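Local coordinates for Bd3459 (Bdellovibrio bacteriovorus, PDB 5CEC), which is a predatory endopeptidase of the S13 peptidase family, probably cleaving peptidoglycan peptides, and is bound by the ankyrin-repeat immunity protein Bd3460, at residues 326-329 with 330-334; 243-246 with 247-251; 162-166 with 167-171. The protein carries 1 engineered substitution. All coordinates share one frame; numbering follows the deposited sequence.

Interactions 1 and 2 touch each other beside the presumed active site, whereas interaction 3 is remote, its centre about 24 Å from that of interaction 2 and about 33 Å from that of interaction 1. The joint between the first two is Lys245, whose NZ lies 2.8 Å from Ser329 O and 2.8 Å from Met332 O, so helix 240-250 ties down the turn of residues 326-334. Both contacts reach the likely catalytic groups: Ser251 of interaction 2 holds a sulfate also bonded to Ser70, and Met332 of interaction 1 packs on Lys357. Interaction 3 lies at the surface, at the start of helix 167-182, across the chain's centre from interaction 1.

Interaction 1. Residues 326-329 with 330-334; sequences YDLS and DVMAV
Asp330 turns its carboxylate back onto Tyr326 and Asp327 by placing CG beside its own backbone N, anti to the carbonyl carbon (chi1 -63°). OD2 thereby receives Asp327 N at 2.8 Å in a nearly straight bond (172° at the hydrogen), met on the anti side of the carboxylate and a little out of its plane. The same oxygen lies against the aliphatic start of Tyr326, 3.4 Å from Tyr326 CB, with the ring and carboxylate planes 69° apart. Aspartate suits this position because its short side chain can span the turn and return to a backbone N-H.

Backbone bonds close the turn. Asp330 N bonds to Asp327 O at 2.9 Å, and Leu328 O takes two donors: Val331 N comes from above the carbonyl plane, while Met332 N lies nearly head-on to the carbonyl, though with a bent N-H. Two overlapping type I turns, 327-330 and 328-331, followed by this i to i+4 bond of Met332, carry the chain from helix 307-322 to strand 333-334. In this penicillin-binding fold that short strand edges the antiparallel sheet beside strand 354-361, which bears the probable KTG motif. Met332 reaches this neighbour, packing on Thr355 and Lys357.

The other carboxylate oxygen of Asp330, OD1, receives a water hydrogen at 2.8 Å. That water also donates to Ser329 OG at 2.7 Å, bridging consecutive side chains, and Gln424 gives OD1 a further hydrogen bond. Ser329 CB meets Val334 CG2 at 3.6 Å, a small residue fitting against a branched one. On the apolar side Leu328 CD2 touches Met332 SD at 4.2 Å, and Leu328 also packs on Leu317 of the preceding helix. Tyr326 OH is hydrogen-bonded to Asp87 OD1 and to Lys241 NZ, the lysine donating.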
loop_
_atom_site.group_PDB
_atom_site.type_symbol
_atom_site.label_atom_id
_atom_site.label_comp_id
_atom_site.label_asym_id
_atom_site.label_seq_id
_atom_site.Cartn_x
_atom_site.Cartn_y
_atom_site.Cartn_z
ATOM N N TYR A 326 3.051 -21.780 -3.114
ATOM C CA TYR A 326 3.284 -20.369 -2.905
ATOM C C TYR A 326 3.451 -20.047 -1.422
ATOM O O TYR A 326 3.097 -20.849 -0.556
ATOM C CB TYR A 326 2.170 -19.515 -3.487
ATOM C CG TYR A 326 2.022 -19.645 -4.983
ATOM C CD1 TYR A 326 3.097 -19.367 -5.814
ATOM C CD2 TYR A 326 0.800 -19.953 -5.570
ATOM C CE1 TYR A 326 2.978 -19.450 -7.183
ATOM C CE2 TYR A 326 0.660 -20.010 -6.950
ATOM C CZ TYR A 326 1.764 -19.766 -7.754
ATOM O OH TYR A 326 1.712 -19.791 -9.130
ATOM N N ASP A 327 3.988 -18.857 -1.160
ATOM C CA ASP A 327 4.248 -18.331 0.180
ATOM C C ASP A 327 3.439 -17.017 0.343
ATOM O O ASP A 327 2.919 -16.435 -0.646
ATOM C CB ASP A 327 5.750 -17.924 0.338
ATOM C CG ASP A 327 6.726 -19.090 0.227
ATOM O OD1 ASP A 327 6.366 -20.235 0.490
ATOM O OD2 ASP A 327 7.897 -18.824 -0.093
ATOM N N LEU A 328 3.334 -16.525 1.575
ATOM C CA LEU A 328 2.660 -15.240 1.795
ATOM C C LEU A 328 3.310 -14.129 0.949
ATOM O O LEU A 328 2.611 -13.233 0.473
ATOM C CB LEU A 328 2.622 -14.874 3.273
ATOM C CG LEU A 328 1.669 -15.678 4.169
ATOM C CD1 LEU A 328 1.840 -15.327 5.616
ATOM C CD2 LEU A 328 0.218 -15.485 3.738
ATOM N N SER A 329 4.629 -14.218 0.718
ATOM C CA SER A 329 5.342 -13.219 -0.102
ATOM C C SER A 329 4.932 -13.200 -1.585
ATOM O O SER A 329 5.316 -12.299 -2.298
ATOM C CB SER A 329 6.840 -13.441 -0.014
ATOM O OG SER A 329 7.169 -14.712 -0.549
ATOM N N ASP A 330 4.174 -14.205 -2.031
ATOM C CA ASP A 330 3.600 -14.164 -3.364
ATOM C C ASP A 330 2.373 -13.289 -3.502
ATOM O O ASP A 330 1.963 -12.976 -4.590
ATOM C CB ASP A 330 3.366 -15.574 -3.893
ATOM C CG ASP A 330 4.661 -16.341 -4.037
ATOM O OD1 ASP A 330 5.554 -15.849 -4.743
ATOM O OD2 ASP A 330 4.798 -17.417 -3.445
ATOM N N VAL A 331 1.785 -12.896 -2.373
ATOM C CA VAL A 331 0.607 -12.039 -2.393
ATOM C C VAL A 331 0.647 -10.837 -1.442
ATOM O O VAL A 331 -0.235 -9.994 -1.518
ATOM C CB VAL A 331 -0.698 -12.829 -2.144
ATOM C CG1 VAL A 331 -0.879 -13.923 -3.198
ATOM C CG2 VAL A 331 -0.755 -13.396 -0.737
ATOM N N MET A 332 1.653 -10.760 -0.588
ATOM C CA MET A 332 1.796 -9.692 0.414
ATOM C C MET A 332 3.214 -9.168 0.402
ATOM O O MET A 332 4.137 -9.835 -0.092
ATOM C CB MET A 332 1.502 -10.179 1.836
ATOM C CG MET A 332 0.038 -10.402 2.097
ATOM S SD MET A 332 -0.296 -11.300 3.622
ATOM C CE MET A 332 0.294 -10.083 4.782
ATOM N N ALA A 333 3.367 -7.915 0.837
ATOM C CA ALA A 333 4.623 -7.185 0.697
ATOM C C ALA A 333 5.661 -7.661 1.704
ATOM O O ALA A 333 5.333 -8.008 2.840
ATOM C CB ALA A 333 4.369 -5.714 0.898
ATOM N N VAL A 334 6.919 -7.609 1.300
ATOM C CA VAL A 334 8.064 -8.009 2.110
ATOM C C VAL A 334 8.834 -6.758 2.537
ATOM O O VAL A 334 9.273 -5.931 1.702
ATOM C CB VAL A 334 8.984 -8.983 1.359
ATOM C CG1 VAL A 334 10.154 -9.384 2.234
ATOM C CG2 VAL A 334 8.194 -10.211 0.937
HETATM O O HOH W 1 7.800 -15.343 -3.126
#

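Interaction 2. Residues 243-246 with 247-251; sequences ILKR and MNNQS. With SO4 (sulfate ion), chain D; SO4 (sulfate ion), chain C.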
loop_
_atom_site.group_PDB
_atom_site.type_symbol
_atom_site.label_atom_id
_atom_site.label_comp_id
_atom_site.label_asym_id
_atom_site.label_seq_id
_atom_site.Cartn_x
_atom_site.Cartn_y
_atom_site.Cartn_z
ATOM N N ILE A 243 -2.107 -9.820 -9.163
ATOM C CA ILE A 243 -3.085 -8.759 -8.870
ATOM C C ILE A 243 -3.122 -8.479 -7.364
ATOM O O ILE A 243 -3.124 -7.319 -6.912
ATOM C CB ILE A 243 -4.484 -9.131 -9.416
ATOM C CG1 ILE A 243 -4.425 -9.204 -10.951
ATOM C CG2 ILE A 243 -5.555 -8.128 -8.910
ATOM C CD1 ILE A 243 -5.670 -9.817 -11.548
ATOM N N LEU A 244 -3.152 -9.556 -6.587
ATOM C CA LEU A 244 -3.135 -9.451 -5.122
ATOM C C LEU A 244 -1.843 -8.825 -4.597
ATOM O O LEU A 244 -1.869 -7.952 -3.731
ATOM C CB LEU A 244 -3.366 -10.819 -4.468
ATOM C CG LEU A 244 -4.747 -11.411 -4.724
ATOM C CD1 LEU A 244 -4.756 -12.870 -4.342
ATOM C CD2 LEU A 244 -5.860 -10.691 -3.995
ATOM N N LYS A 245 -0.710 -9.247 -5.170
ATOM C CA LYS A 245 0.579 -8.653 -4.799
ATOM C C LYS A 245 0.562 -7.138 -5.035
ATOM O O LYS A 245 0.982 -6.365 -4.160
ATOM C CB LYS A 245 1.720 -9.290 -5.594
ATOM C CG LYS A 245 3.110 -8.823 -5.222
ATOM C CD LYS A 245 3.651 -9.467 -3.980
ATOM C CE LYS A 245 4.981 -8.835 -3.581
ATOM N NZ LYS A 245 5.642 -9.502 -2.428
ATOM N N ARG A 246 0.093 -6.722 -6.215
ATOM C CA ARG A 246 0.009 -5.278 -6.507
ATOM C C ARG A 246 -0.894 -4.591 -5.467
ATOM O O ARG A 246 -0.530 -3.559 -4.892
ATOM C CB ARG A 246 -0.514 -5.055 -7.902
ATOM C CG ARG A 246 -0.578 -3.608 -8.330
ATOM C CD ARG A 246 0.773 -2.918 -8.313
ATOM N NE ARG A 246 0.753 -1.688 -9.097
ATOM C CZ ARG A 246 1.689 -0.749 -9.045
ATOM N NH1 ARG A 246 2.679 -0.778 -8.153
ATOM N NH2 ARG A 246 1.591 0.262 -9.875
ATOM N N MET A 247 -2.063 -5.198 -5.216
ATOM C CA MET A 247 -3.014 -4.615 -4.253
ATOM C C MET A 247 -2.385 -4.438 -2.879
ATOM O O MET A 247 -2.556 -3.394 -2.233
ATOM C CB MET A 247 -4.225 -5.521 -4.161
ATOM C CG MET A 247 -5.234 -5.070 -3.125
ATOM S SD MET A 247 -6.613 -6.234 -2.923
ATOM C CE MET A 247 -5.834 -7.560 -2.058
ATOM N N ASN A 248 -1.727 -5.488 -2.400
ATOM C CA ASN A 248 -1.179 -5.489 -1.051
ATOM C C ASN A 248 0.151 -4.737 -0.936
ATOM O O ASN A 248 0.562 -4.400 0.171
ATOM C CB ASN A 248 -1.084 -6.911 -0.511
ATOM C CG ASN A 248 -2.436 -7.490 -0.212
ATOM O OD1 ASN A 248 -3.341 -6.754 0.219
ATOM N ND2 ASN A 248 -2.602 -8.790 -0.457
ATOM N N ASN A 249 0.799 -4.437 -2.068
ATOM C CA ASN A 249 1.976 -3.563 -2.044
ATOM C C ASN A 249 1.510 -2.102 -1.884
ATOM O O ASN A 249 2.046 -1.369 -1.029
ATOM C CB ASN A 249 2.789 -3.657 -3.347
ATOM C CG ASN A 249 3.776 -4.801 -3.387
ATOM O OD1 ASN A 249 4.013 -5.486 -2.409
ATOM N ND2 ASN A 249 4.358 -5.010 -4.570
ATOM N N GLN A 250 0.526 -1.727 -2.701
ATOM C CA GLN A 250 0.047 -0.338 -2.762
ATOM C C GLN A 250 -0.937 -0.014 -1.648
ATOM O O GLN A 250 -1.114 1.141 -1.316
ATOM C CB GLN A 250 -0.690 -0.109 -4.074
ATOM C CG GLN A 250 0.134 -0.221 -5.330
ATOM C CD GLN A 250 -0.678 0.233 -6.495
ATOM O OE1 GLN A 250 -1.778 -0.272 -6.750
ATOM N NE2 GLN A 250 -0.154 1.199 -7.229
ATOM N N SER A 251 -1.635 -1.026 -1.132
ATOM C CA SER A 251 -2.855 -0.867 -0.342
ATOM C C SER A 251 -3.971 -0.305 -1.243
ATOM O O SER A 251 -4.623 0.690 -0.945
ATOM C CB SER A 251 -2.655 -0.027 0.896
ATOM O OG SER A 251 -3.693 -0.356 1.817
HETATM S S SO4 D . 4.526 2.466 -9.062
HETATM O O1 SO4 D . 5.789 3.212 -9.267
HETATM O O2 SO4 D . 4.727 1.390 -8.059
HETATM O O3 SO4 D . 3.971 1.924 -10.325
HETATM O O4 SO4 D . 3.543 3.405 -8.452
HETATM S S SO4 C . -2.203 1.836 4.190
HETATM O O1 SO4 C . -1.481 2.855 3.371
HETATM O O2 SO4 C . -2.195 2.153 5.627
HETATM O O3 SO4 C . -3.619 1.684 3.598
HETATM O O4 SO4 C . -1.597 0.514 3.968
HETATM O O HOH W 2 2.118 -7.407 -1.799
HETATM O O HOH W 3 3.962 -2.621 -6.393
#
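Arg246 and Gln250, one helical turn apart, stack flat group on flat group: the guanidinium and amide planes are only 13° apart, with Gln250 NE2 3.2 Å from Arg246 CZ, over the centre of the face. Arg246 gets there with CG anti to the backbone N (chi1 -177°) and a bend at chi2 that folds the chain along the helix. The stack does not use up the polar edges. Arg246 NH1 and NH2 each give a hydrogen bond to one sulfate, to its O2 at 3.0 Å and its O3 at 2.9 Å, while NE is salt-bridged to Glu152. Gln250 NE2 bonds to Glu152 O, and Gln250 OE1 to Asn252 ND2. A water joins Arg246 NH1 to Asn249 ND2.

Ser251 leaves the helix with positive phi (67°) and presents OG to a second sulfate, 2.7 Å from its O3; both ions probably come from the crystallisation liquor. This serine probably belongs to the SxN motif of penicillin-binding proteins.

On another side, Leu244 CD2 and Met247 CE meet at 3.7 Å, a branched leucine beside a flexible methionine. There helix 240-250 packs on helix 72-84 through Thr77 and Val81, and on helix 253-262 through Ile255 and Leu259.

Interaction 3. Residues 162-166 with 167-171; sequences PKYDT and VEQQA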
loop_
_atom_site.group_PDB
_atom_site.type_symbol
_atom_site.label_atom_id
_atom_site.label_comp_id
_atom_site.label_asym_id
_atom_site.label_seq_id
_atom_site.Cartn_x
_atom_site.Cartn_y
_atom_site.Cartn_z
ATOM N N PRO A 162 -15.515 3.962 -6.492
ATOM C CA PRO A 162 -16.859 4.198 -6.965
ATOM C C PRO A 162 -17.688 2.932 -6.900
ATOM O O PRO A 162 -17.245 1.868 -7.323
ATOM C CB PRO A 162 -16.659 4.685 -8.392
ATOM C CG PRO A 162 -15.293 5.230 -8.417
ATOM C CD PRO A 162 -14.504 4.397 -7.469
ATOM N N LYS A 163 -18.870 3.045 -6.323
ATOM C CA LYS A 163 -19.802 1.942 -6.196
ATOM C C LYS A 163 -21.026 2.304 -7.053
ATOM O O LYS A 163 -21.796 3.200 -6.708
ATOM C CB LYS A 163 -20.156 1.725 -4.725
ATOM C CG LYS A 163 -21.025 0.501 -4.479
ATOM C CD LYS A 163 -21.047 0.111 -3.003
ATOM C CE LYS A 163 -21.991 -1.050 -2.724
ATOM N NZ LYS A 163 -21.856 -2.164 -3.717
ATOM N N TYR A 164 -21.177 1.623 -8.185
ATOM C CA TYR A 164 -22.244 1.923 -9.140
ATOM C C TYR A 164 -23.503 1.157 -8.754
ATOM O O TYR A 164 -23.547 -0.078 -8.769
ATOM C CB TYR A 164 -21.820 1.551 -10.549
ATOM C CG TYR A 164 -20.539 2.254 -10.973
ATOM C CD1 TYR A 164 -20.471 3.639 -11.085
ATOM C CD2 TYR A 164 -19.398 1.532 -11.256
ATOM C CE1 TYR A 164 -19.292 4.283 -11.457
ATOM C CE2 TYR A 164 -18.223 2.155 -11.623
ATOM C CZ TYR A 164 -18.164 3.528 -11.735
ATOM O OH TYR A 164 -16.997 4.158 -12.124
ATOM N N ASP A 165 -24.538 1.908 -8.456
ATOM C CA ASP A 165 -25.777 1.321 -7.960
ATOM C C ASP A 165 -26.722 0.917 -9.100
ATOM O O ASP A 165 -27.688 0.200 -8.866
ATOM C CB ASP A 165 -26.452 2.266 -6.961
ATOM C CG ASP A 165 -25.496 2.746 -5.844
ATOM O OD1 ASP A 165 -25.027 1.945 -5.007
ATOM O OD2 ASP A 165 -25.209 3.953 -5.794
ATOM N N THR A 166 -26.412 1.327 -10.335
ATOM C CA THR A 166 -27.126 0.846 -11.512
ATOM C C THR A 166 -26.088 0.498 -12.578
ATOM O O THR A 166 -24.994 1.065 -12.618
ATOM C CB THR A 166 -28.116 1.871 -12.104
ATOM O OG1 THR A 166 -27.406 2.997 -12.634
ATOM C CG2 THR A 166 -29.125 2.363 -11.065
ATOM N N VAL A 167 -26.443 -0.436 -13.435
ATOM C CA VAL A 167 -25.574 -0.802 -14.544
ATOM C C VAL A 167 -25.451 0.404 -15.491
ATOM O O VAL A 167 -24.393 0.640 -16.056
ATOM C CB VAL A 167 -26.064 -2.093 -15.242
ATOM C CG1 VAL A 167 -25.514 -2.214 -16.646
ATOM C CG2 VAL A 167 -25.628 -3.310 -14.439
ATOM N N GLU A 168 -26.507 1.204 -15.609
ATOM C CA GLU A 168 -26.518 2.303 -16.564
ATOM C C GLU A 168 -25.520 3.374 -16.129
ATOM O O GLU A 168 -24.835 3.967 -16.969
ATOM C CB GLU A 168 -27.930 2.881 -16.744
ATOM C CG GLU A 168 -28.906 1.920 -17.433
ATOM C CD GLU A 168 -29.269 0.655 -16.619
ATOM O OE1 GLU A 168 -29.360 0.702 -15.347
ATOM O OE2 GLU A 168 -29.455 -0.408 -17.271
ATOM N N GLN A 169 -25.392 3.578 -14.816
ATOM C CA GLN A 169 -24.412 4.503 -14.296
ATOM C C GLN A 169 -23.015 4.001 -14.622
ATOM O O GLN A 169 -22.218 4.752 -15.158
ATOM C CB GLN A 169 -24.560 4.659 -12.792
ATOM C CG GLN A 169 -23.638 5.686 -12.165
ATOM C CD GLN A 169 -23.869 5.789 -10.660
ATOM O OE1 GLN A 169 -24.210 4.796 -9.990
ATOM N NE2 GLN A 169 -23.736 6.999 -10.121
ATOM N N GLN A 170 -22.736 2.734 -14.322
ATOM C CA GLN A 170 -21.423 2.141 -14.603
ATOM C C GLN A 170 -21.088 2.312 -16.073
ATOM O O GLN A 170 -19.976 2.740 -16.417
ATOM C CB GLN A 170 -21.397 0.667 -14.241
ATOM C CG GLN A 170 -20.078 -0.030 -14.552
ATOM C CD GLN A 170 -20.180 -1.500 -14.251
ATOM O OE1 GLN A 170 -20.442 -1.869 -13.100
ATOM N NE2 GLN A 170 -20.044 -2.344 -15.268
ATOM N N ALA A 171 -22.040 1.933 -16.940
ATOM C CA ALA A 171 -21.816 1.941 -18.394
ATOM C C ALA A 171 -21.578 3.340 -18.939
ATOM O O ALA A 171 -20.737 3.509 -19.820
ATOM C CB ALA A 171 -22.992 1.297 -19.134
#
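Thr166 is the N-cap of helix 167-182, and its contacts with Gln169, together with those of Tyr164, fold the incoming loop onto the first helical turn. Among the hydrogen bonds, the capping bond runs from Gln169 N to Thr166 OG1 at 3.0 Å; threonine suits the place because a short hydroxyl can replace the carbonyl acceptor that a preceding turn would have supplied. Its OG1 stands between backbone N and carbonyl carbon (chi1 66°), which turns it to the helix start. Gln169 replies from its other end: the chain is extended beyond CG, long enough for OE1 to accept from Asp165 N at 3.3 Å, almost in line with the amide C=O. Gln170 N bonds to Thr166 O, also at 3.3 Å, the first regular bond of the helix.

Apolar contacts are made by the tyrosine, whose broad flat ring can cover both the CA and the methylenes of Gln170. The CH-pi contact sets Gln170 CA over one face of the ring, 3.7 Å from Tyr164 CG. Gln170 CB and CG continue this cover, while NE2 is bonded to Glu143 O. Within the first turn, Val167 and Ala171 pack on Phe218 of strand 212-218. Gln169 crosses the tyrosine at about a right angle, its CG 3.9 Å from Tyr164 CD1.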